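Local coordinates for protein N-alpha-acetyltransferase 38, NatC auxiliary subunit (Saccharomyces cerevisiae, PDB 6YGA) that serves as the small Sm-like auxiliary subunit of the NatC complex, which acetylates the N-termini of nascent proteins on the ribosome, at residues V16-S27 against L37-M46. Numbering follows the deposited sequence.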
loop_
_atom_site.group_PDB
_atom_site.type_symbol
_atom_site.label_atom_id
_atom_site.label_comp_id
_atom_site.label_asym_id
_atom_site.label_seq_id
_atom_site.Cartn_x
_atom_site.Cartn_y
_atom_site.Cartn_z
ATOM N N VAL C 16 -23.406 23.740 22.425
ATOM C CA VAL C 16 -23.258 22.694 23.431
ATOM C C VAL C 16 -22.018 23.022 24.254
ATOM O O VAL C 16 -20.888 22.798 23.805
ATOM C CB VAL C 16 -23.154 21.296 22.810
ATOM C CG1 VAL C 16 -22.946 20.248 23.894
ATOM C CG2 VAL C 16 -24.401 20.986 21.999
ATOM N N SER C 17 -22.224 23.555 25.456
ATOM C CA SER C 17 -21.127 23.766 26.388
ATOM C C SER C 17 -20.761 22.440 27.041
ATOM O O SER C 17 -21.639 21.702 27.497
ATOM C CB SER C 17 -21.514 24.793 27.451
ATOM O OG SER C 17 -20.466 24.970 28.390
ATOM N N LEU C 18 -19.469 22.134 27.078
ATOM C CA LEU C 18 -19.004 20.880 27.647
ATOM C C LEU C 18 -18.713 21.065 29.136
ATOM O O LEU C 18 -18.980 22.119 29.718
ATOM C CB LEU C 18 -17.782 20.372 26.887
ATOM C CG LEU C 18 -18.007 20.024 25.416
ATOM C CD1 LEU C 18 -16.794 19.304 24.848
ATOM C CD2 LEU C 18 -19.265 19.185 25.248
ATOM N N THR C 19 -18.158 20.028 29.768
ATOM C CA THR C 19 -17.867 20.100 31.196
ATOM C C THR C 19 -16.797 21.138 31.501
ATOM O O THR C 19 -16.842 21.785 32.553
ATOM C CB THR C 19 -17.437 18.728 31.718
ATOM O OG1 THR C 19 -16.305 18.261 30.971
ATOM C CG2 THR C 19 -18.577 17.727 31.588
ATOM N N GLU C 20 -15.833 21.314 30.603
ATOM C CA GLU C 20 -14.766 22.281 30.795
ATOM C C GLU C 20 -15.210 23.639 30.251
ATOM O O GLU C 20 -16.375 23.836 29.891
ATOM C CB GLU C 20 -13.483 21.782 30.130
ATOM C CG GLU C 20 -12.996 20.434 30.648
ATOM C CD GLU C 20 -11.833 19.878 29.842
ATOM O OE1 GLU C 20 -11.486 20.475 28.802
ATOM O OE2 GLU C 20 -11.268 18.841 30.249
ATOM N N ASP C 21 -14.280 24.594 30.183
ATOM C CA ASP C 21 -14.594 25.902 29.619
ATOM C C ASP C 21 -14.893 25.834 28.127
ATOM O O ASP C 21 -15.418 26.802 27.568
ATOM C CB ASP C 21 -13.439 26.875 29.863
ATOM C CG ASP C 21 -13.132 27.054 31.332
ATOM O OD1 ASP C 21 -13.766 26.365 32.159
ATOM O OD2 ASP C 21 -12.259 27.886 31.661
ATOM N N ARG C 22 -14.576 24.720 27.477
ATOM C CA ARG C 22 -14.779 24.597 26.042
ATOM C C ARG C 22 -16.264 24.553 25.695
ATOM O O ARG C 22 -17.095 24.062 26.465
ATOM C CB ARG C 22 -14.076 23.345 25.514
ATOM C CG ARG C 22 -14.448 22.068 26.249
ATOM C CD ARG C 22 -13.499 20.916 25.928
ATOM N NE ARG C 22 -13.549 20.500 24.528
ATOM C CZ ARG C 22 -13.060 19.348 24.082
ATOM N NH1 ARG C 22 -12.495 18.500 24.929
ATOM N NH2 ARG C 22 -13.138 19.038 22.795
ATOM N N ILE C 23 -16.587 25.074 24.513
ATOM C CA ILE C 23 -17.945 25.093 23.981
ATOM C C ILE C 23 -17.902 24.622 22.533
ATOM O O ILE C 23 -16.975 24.964 21.788
ATOM C CB ILE C 23 -18.574 26.501 24.092
ATOM C CG1 ILE C 23 -19.090 26.742 25.513
ATOM C CG2 ILE C 23 -19.681 26.707 23.058
ATOM C CD1 ILE C 23 -19.941 27.985 25.660
ATOM N N LEU C 24 -18.896 23.830 22.138
ATOM C CA LEU C 24 -18.988 23.288 20.788
ATOM C C LEU C 24 -20.187 23.887 20.063
ATOM O O LEU C 24 -21.296 23.920 20.606
ATOM C CB LEU C 24 -19.103 21.761 20.814
ATOM C CG LEU C 24 -17.964 21.013 21.508
ATOM C CD1 LEU C 24 -18.173 19.513 21.410
ATOM C CD2 LEU C 24 -16.630 21.412 20.906
ATOM N N VAL C 25 -19.959 24.355 18.838
ATOM C CA VAL C 25 -21.006 24.873 17.963
ATOM C C VAL C 25 -21.012 24.013 16.709
ATOM O O VAL C 25 -19.998 23.932 16.003
ATOM C CB VAL C 25 -20.780 26.352 17.615
ATOM C CG1 VAL C 25 -21.933 26.889 16.782
ATOM C CG2 VAL C 25 -20.597 27.177 18.878
ATOM N N GLY C 26 -22.144 23.369 16.432
ATOM C CA GLY C 26 -22.220 22.465 15.301
ATOM C C GLY C 26 -23.646 22.168 14.902
ATOM O O GLY C 26 -24.596 22.436 15.645
ATOM N N SER C 27 -23.781 21.604 13.703
ATOM C CA SER C 27 -25.071 21.201 13.163
ATOM C C SER C 27 -25.405 19.791 13.631
ATOM O O SER C 27 -24.591 18.873 13.484
ATOM C CB SER C 27 -25.047 21.266 11.635
ATOM O OG SER C 27 -26.329 21.037 11.079
ATOM N N LEU C 37 -25.248 12.847 21.262
ATOM C CA LEU C 37 -25.403 13.695 20.090
ATOM C C LEU C 37 -24.235 13.500 19.135
ATOM O O LEU C 37 -23.100 13.264 19.562
ATOM C CB LEU C 37 -25.496 15.172 20.478
ATOM C CG LEU C 37 -26.379 15.545 21.666
ATOM C CD1 LEU C 37 -26.083 16.967 22.098
ATOM C CD2 LEU C 37 -27.845 15.388 21.314
ATOM N N LEU C 38 -24.522 13.597 17.841
ATOM C CA LEU C 38 -23.505 13.631 16.801
ATOM C C LEU C 38 -23.630 14.956 16.067
ATOM O O LEU C 38 -24.704 15.284 15.554
ATOM C CB LEU C 38 -23.656 12.458 15.826
ATOM C CG LEU C 38 -22.574 12.299 14.756
ATOM C CD1 LEU C 38 -21.222 11.993 15.384
ATOM C CD2 LEU C 38 -22.962 11.217 13.751
ATOM N N LEU C 39 -22.541 15.719 16.031
ATOM C CA LEU C 39 -22.541 17.061 15.469
ATOM C C LEU C 39 -21.536 17.160 14.330
ATOM O O LEU C 39 -20.444 16.586 14.400
ATOM C CB LEU C 39 -22.210 18.103 16.543
ATOM C CG LEU C 39 -23.144 18.213 17.747
ATOM C CD1 LEU C 39 -22.522 19.098 18.815
ATOM C CD2 LEU C 39 -24.496 18.758 17.329
ATOM N N ASP C 40 -21.909 17.896 13.286
ATOM C CA ASP C 40 -21.062 18.117 12.125
ATOM C C ASP C 40 -20.654 19.581 12.054
ATOM O O ASP C 40 -21.341 20.465 12.573
ATOM C CB ASP C 40 -21.779 17.718 10.829
ATOM C CG ASP C 40 -20.815 17.375 9.703
ATOM O OD1 ASP C 40 -19.586 17.458 9.917
ATOM O OD2 ASP C 40 -21.286 17.012 8.603
ATOM N N HIS C 41 -19.523 19.823 11.388
ATOM C CA HIS C 41 -18.958 21.165 11.233
ATOM C C HIS C 41 -18.748 21.829 12.594
ATOM O O HIS C 41 -19.039 23.011 12.783
ATOM C CB HIS C 41 -19.833 22.029 10.320
ATOM C CG HIS C 41 -20.238 21.346 9.050
ATOM N ND1 HIS C 41 -19.327 20.949 8.094
ATOM C CD2 HIS C 41 -21.456 20.987 8.577
ATOM C CE1 HIS C 41 -19.966 20.375 7.089
ATOM N NE2 HIS C 41 -21.259 20.386 7.358
ATOM N N VAL C 42 -18.233 21.055 13.549
ATOM C CA VAL C 42 -18.117 21.524 14.925
ATOM C C VAL C 42 -17.027 22.580 15.027
ATOM O O VAL C 42 -15.925 22.416 14.488
ATOM C CB VAL C 42 -17.835 20.347 15.871
ATOM C CG1 VAL C 42 -17.379 20.847 17.234
ATOM C CG2 VAL C 42 -19.069 19.488 16.018
ATOM N N GLU C 43 -17.337 23.674 15.716
ATOM C CA GLU C 43 -16.356 24.685 16.088
ATOM C C GLU C 43 -16.154 24.627 17.595
ATOM O O GLU C 43 -17.118 24.764 18.357
ATOM C CB GLU C 43 -16.803 26.084 15.666
ATOM C CG GLU C 43 -15.836 27.181 16.081
ATOM C CD GLU C 43 -16.331 28.567 15.718
ATOM O OE1 GLU C 43 -17.527 28.709 15.386
ATOM O OE2 GLU C 43 -15.523 29.518 15.763
ATOM N N GLU C 44 -14.909 24.423 18.019
ATOM C CA GLU C 44 -14.553 24.365 19.431
ATOM C C GLU C 44 -14.048 25.732 19.875
ATOM O O GLU C 44 -13.008 26.200 19.400
ATOM C CB GLU C 44 -13.489 23.299 19.688
ATOM C CG GLU C 44 -13.261 23.005 21.167
ATOM C CD GLU C 44 -11.856 22.517 21.461
ATOM O OE1 GLU C 44 -10.901 23.042 20.850
ATOM O OE2 GLU C 44 -11.706 21.608 22.302
ATOM N N ARG C 45 -14.779 26.362 20.787
ATOM C CA ARG C 45 -14.437 27.678 21.311
ATOM C C ARG C 45 -13.950 27.536 22.748
ATOM O O ARG C 45 -14.674 27.015 23.603
ATOM C CB ARG C 45 -15.640 28.618 21.247
ATOM C CG ARG C 45 -16.093 28.971 19.839
ATOM C CD ARG C 45 -17.298 29.895 19.883
ATOM N NE ARG C 45 -17.843 30.164 18.556
ATOM C CZ ARG C 45 -18.994 30.792 18.339
ATOM N NH1 ARG C 45 -19.722 31.211 19.365
ATOM N NH2 ARG C 45 -19.421 30.996 17.100
HETATM N N MSE C 46 -12.728 27.995 23.011
HETATM C CA MSE C 46 -12.197 28.051 24.372
HETATM C C MSE C 46 -11.613 29.427 24.655
HETATM O O MSE C 46 -10.501 29.734 24.223
HETATM C CB MSE C 46 -11.125 26.979 24.598
HETATM C CG MSE C 46 -11.582 25.560 24.307
HETATM SE SE MSE C 46 -10.252 24.205 24.775
HETATM C CE MSE C 46 -10.640 24.008 26.686
#
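Strand 23-27 runs antiparallel to strand 42-46, the short axes 165° apart; reciprocal N-H to O hydrogen bonds link Ile23 with Arg45 (Arg45 N to Ile23 O, 2.8 Å), Val25 with Glu43, and Ser27 with Asp40. The last pair is shifted by one residue, a beta bulge where the chain turns its corner at Asp40 and His41; before the corner, strand 37-39 runs at 82° to strand 23-27. Lacking a side chain, Gly26 lets its CA come within 4.2 Å of Val42 CA at the bulge.

On the face bearing Leu24 and Glu44, Arg22, bent at chi3, lays its guanidinium face against Glu44 OE2, 3.0 Å from Arg22 NH2, in a salt bridge whose planes are 75° apart. The opposite guanidinium face carries Leu18 CD1. Arg22 CB packs 3.5 Å from CG of Met46, a selenomethionine. Leu24 CD2 rests on Glu44 CG (3.7 Å) and Val42 CG1 (3.8 Å). On the other face, Val25 CG2 is centred over the Arg45 guanidinium, 4.0 Å from Arg45 CZ; Glu43 lies at its edge, OE1 making a weak salt bridge to NH2, OE2 hydrogen-bonded to Ser50.

In the Sm fold's curled antiparallel sheet, strand 49-54 follows 42-46, its Arg51 salt-bridged to Glu44, and Val58 of strand 56-58 packs on Leu24. Asp63 and Asp17 of the N-alpha-acetyltransferase 35 chain make salt bridges with Arg22 and Arg45, respectively, and its Ser65 is hydrogen-bonded to Glu44, so the large auxiliary subunit reaches both faces here.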